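Local coordinates for protein beta-methylmalyl-CoA dehydratase (Chloroflexus aurantiacus, PDB 4E3E) that catalyses the reversible dehydration of beta-methylmalyl-CoA to mesaconyl-CoA in the glyoxylate assimilation cycle, at residues Glu217-Gln220 / Ala221-Tyr225. Sequence-based numbering, arbitrary orientation.
Sequences EHMQ and ATRLY
His218 O takes two hydrogen bonds from Thr222, one from its backbone N at 2.8 Å and one from its hydroxyl OG1 at 2.6 Å. The hydroxyl comes in from above the carbonyl plane, 41° out of it. The threonine hydroxyl can fold back in this way because OG1 lies beside the backbone N and anti to the carbonyl carbon (chi1 -50°). A water joins the same two residues through their side chains, donating to Thr222 OG1 and lying 2.8 Å from His218 ND1, while the other ring nitrogen, NE2, is hydrogen-bonded to Glu215. Replacing Thr222 with a valine would probably leave His218 O without its hydroxyl donor and the water without its Thr222 partner, so that the imidazole would be less firmly fixed on its ND1 side. These residues belong to the short helix 215-224, which follows strand 204-212 in this HotDog-clan hydratase and packs against helices 30-40 and 250-265. The regular i to i+4 backbone bonding carries on with Arg223 N to Met219 O at 2.9 Å and Leu224 N to Gln220 O at 3.0 Å. Along one flank the selenomethionine Met219 and Arg223 run side by side in the same direction; a bend at chi3 (69°) brings the methyl CE to 3.6 Å from Arg223 NH1, obliquely to the guanidinium. Gln220 extends into the subunit interface, where its amide bonds to Ser38 of the second subunit and to Gln220 of both neighbouring subunits.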
ATOM      1  N   GLU A 217       5.233   4.297   6.773  1.00 26.09           N
ATOM      2  CA  GLU A 217       3.812   4.215   7.071  1.00 27.45           C
ATOM      3  C   GLU A 217       3.120   5.586   7.051  1.00 23.49           C
ATOM      4  O   GLU A 217       2.118   5.759   6.346  1.00 24.20           O
ATOM      5  CB  GLU A 217       3.576   3.470   8.384  1.00 23.76           C
ATOM      6  CG  GLU A 217       2.228   3.668   9.066  1.00 24.53           C
ATOM      7  CD  GLU A 217       2.355   3.469  10.582  1.00 29.14           C
ATOM      8  OE1 GLU A 217       3.254   2.705  11.020  1.00 31.31           O
ATOM      9  OE2 GLU A 217       1.574   4.084  11.346  1.00 25.61           O
ATOM     10  N   HIS A 218       3.644   6.555   7.794  1.00 24.35           N
ATOM     11  CA  HIS A 218       2.987   7.882   7.785  1.00 22.83           C
ATOM     12  C   HIS A 218       3.173   8.624   6.473  1.00 24.41           C
ATOM     13  O   HIS A 218       2.231   9.273   5.972  1.00 26.30           O
ATOM     14  CB  HIS A 218       3.359   8.700   9.008  1.00 22.96           C
ATOM     15  CG  HIS A 218       4.727   9.269   8.940  1.00 23.52           C
ATOM     16  ND1 HIS A 218       5.005  10.375   8.231  1.00 24.56           N
ATOM     17  CD2 HIS A 218       5.927   8.855   9.522  1.00 26.18           C
ATOM     18  CE1 HIS A 218       6.318  10.655   8.352  1.00 24.71           C
ATOM     19  NE2 HIS A 218       6.876   9.713   9.121  1.00 26.32           N
HETATM   20  N   MSE A 219       4.322   8.434   5.828  1.00 21.06           N
HETATM   21  CA  MSE A 219       4.567   9.062   4.499  1.00 21.16           C
HETATM   22  C   MSE A 219       3.591   8.505   3.521  1.00 21.89           C
HETATM   23  O   MSE A 219       3.003   9.254   2.713  1.00 24.33           O
HETATM   24  CB  MSE A 219       5.993   8.844   3.973  1.00 20.11           C
HETATM   25  CG  MSE A 219       6.960   9.657   4.837  1.00 25.74           C
HETATM   26 SE   MSE A 219       8.765   9.253   4.147  1.00 40.62          SE
HETATM   27  CE  MSE A 219       8.775  10.125   2.365  1.00 34.79           C
ATOM     28  N   GLN A 220       3.365   7.194   3.576  1.00 19.60           N
ATOM     29  CA  GLN A 220       2.419   6.589   2.624  1.00 18.23           C
ATOM     30  C   GLN A 220       0.962   7.067   2.798  1.00 20.95           C
ATOM     31  O   GLN A 220       0.246   7.267   1.800  1.00 22.07           O
ATOM     32  CB  GLN A 220       2.523   5.051   2.614  1.00 17.20           C
ATOM     33  CG  GLN A 220       1.517   4.358   1.659  1.00 20.15           C
ATOM     34  CD  GLN A 220       1.889   2.887   1.441  1.00 25.18           C
ATOM     35  OE1 GLN A 220       2.198   2.183   2.395  1.00 25.84           O
ATOM     36  NE2 GLN A 220       1.879   2.431   0.195  1.00 25.04           N
ATOM     37  N   ALA A 221       0.523   7.220   4.052  1.00 19.63           N
ATOM     38  CA  ALA A 221      -0.801   7.747   4.336  1.00 23.84           C
ATOM     39  C   ALA A 221      -0.869   9.189   3.843  1.00 23.15           C
ATOM     40  O   ALA A 221      -1.822   9.571   3.152  1.00 24.76           O
ATOM     41  CB  ALA A 221      -1.136   7.646   5.833  1.00 21.35           C
ATOM     42  N   THR A 222       0.166   9.964   4.145  1.00 20.82           N
ATOM     43  CA  THR A 222       0.187  11.395   3.770  1.00 25.30           C
ATOM     44  C   THR A 222       0.129  11.595   2.237  1.00 24.71           C
ATOM     45  O   THR A 222      -0.559  12.515   1.746  1.00 27.55           O
ATOM     46  CB  THR A 222       1.400  12.102   4.414  1.00 25.52           C
ATOM     47  OG1 THR A 222       1.420  11.787   5.819  1.00 25.97           O
ATOM     48  CG2 THR A 222       1.328  13.636   4.240  1.00 24.52           C
ATOM     49  N   ARG A 223       0.816  10.719   1.485  1.00 22.54           N
ATOM     50  CA  ARG A 223       0.754  10.736   0.006  1.00 24.04           C
ATOM     51  C   ARG A 223      -0.599  10.295  -0.519  1.00 24.11           C
ATOM     52  O   ARG A 223      -1.078  10.812  -1.553  1.00 24.41           O
ATOM     53  CB  ARG A 223       1.870   9.882  -0.612  1.00 24.37           C
ATOM     54  CG  ARG A 223       3.236  10.566  -0.583  1.00 27.31           C
ATOM     55  CD  ARG A 223       4.361   9.582  -0.866  1.00 29.85           C
ATOM     56  NE  ARG A 223       5.580  10.281  -1.232  1.00 28.51           N
ATOM     57  CZ  ARG A 223       6.817   9.838  -1.023  1.00 30.52           C
ATOM     58  NH1 ARG A 223       7.032   8.663  -0.429  1.00 27.76           N
ATOM     59  NH2 ARG A 223       7.848  10.585  -1.411  1.00 27.00           N
ATOM     60  N   LEU A 224      -1.227   9.349   0.178  1.00 23.13           N
ATOM     61  CA  LEU A 224      -2.572   8.896  -0.212  1.00 27.34           C
ATOM     62  C   LEU A 224      -3.524  10.097  -0.168  1.00 26.65           C
ATOM     63  O   LEU A 224      -4.428  10.229  -1.009  1.00 25.71           O
ATOM     64  CB  LEU A 224      -3.067   7.770   0.709  1.00 25.34           C
ATOM     65  CG  LEU A 224      -4.471   7.212   0.420  1.00 31.99           C
ATOM     66  CD1 LEU A 224      -4.496   6.471  -0.914  1.00 31.57           C
ATOM     67  CD2 LEU A 224      -4.951   6.301   1.541  1.00 36.22           C
ATOM     68  N   TYR A 225      -3.289  10.977   0.811  1.00 26.50           N
ATOM     69  CA  TYR A 225      -4.095  12.181   1.004  1.00 26.28           C
ATOM     70  C   TYR A 225      -3.670  13.313   0.064  1.00 28.39           C
ATOM     71  O   TYR A 225      -4.334  14.365   0.023  1.00 26.04           O
ATOM     72  CB  TYR A 225      -4.034  12.657   2.476  1.00 23.16           C
ATOM     73  CG  TYR A 225      -4.307  11.541   3.479  1.00 23.94           C
ATOM     74  CD1 TYR A 225      -5.275  10.543   3.209  1.00 24.36           C
ATOM     75  CD2 TYR A 225      -3.614  11.486   4.677  1.00 23.48           C
ATOM     76  CE1 TYR A 225      -5.509   9.509   4.110  1.00 23.28           C
ATOM     77  CE2 TYR A 225      -3.846  10.469   5.599  1.00 23.80           C
ATOM     78  CZ  TYR A 225      -4.780   9.491   5.309  1.00 24.16           C
ATOM     79  OH  TYR A 225      -4.990   8.502   6.212  1.00 26.82           O
TER
HETATM   80  O   HOH W   1       3.110  12.392   7.930  1.00 33.69           O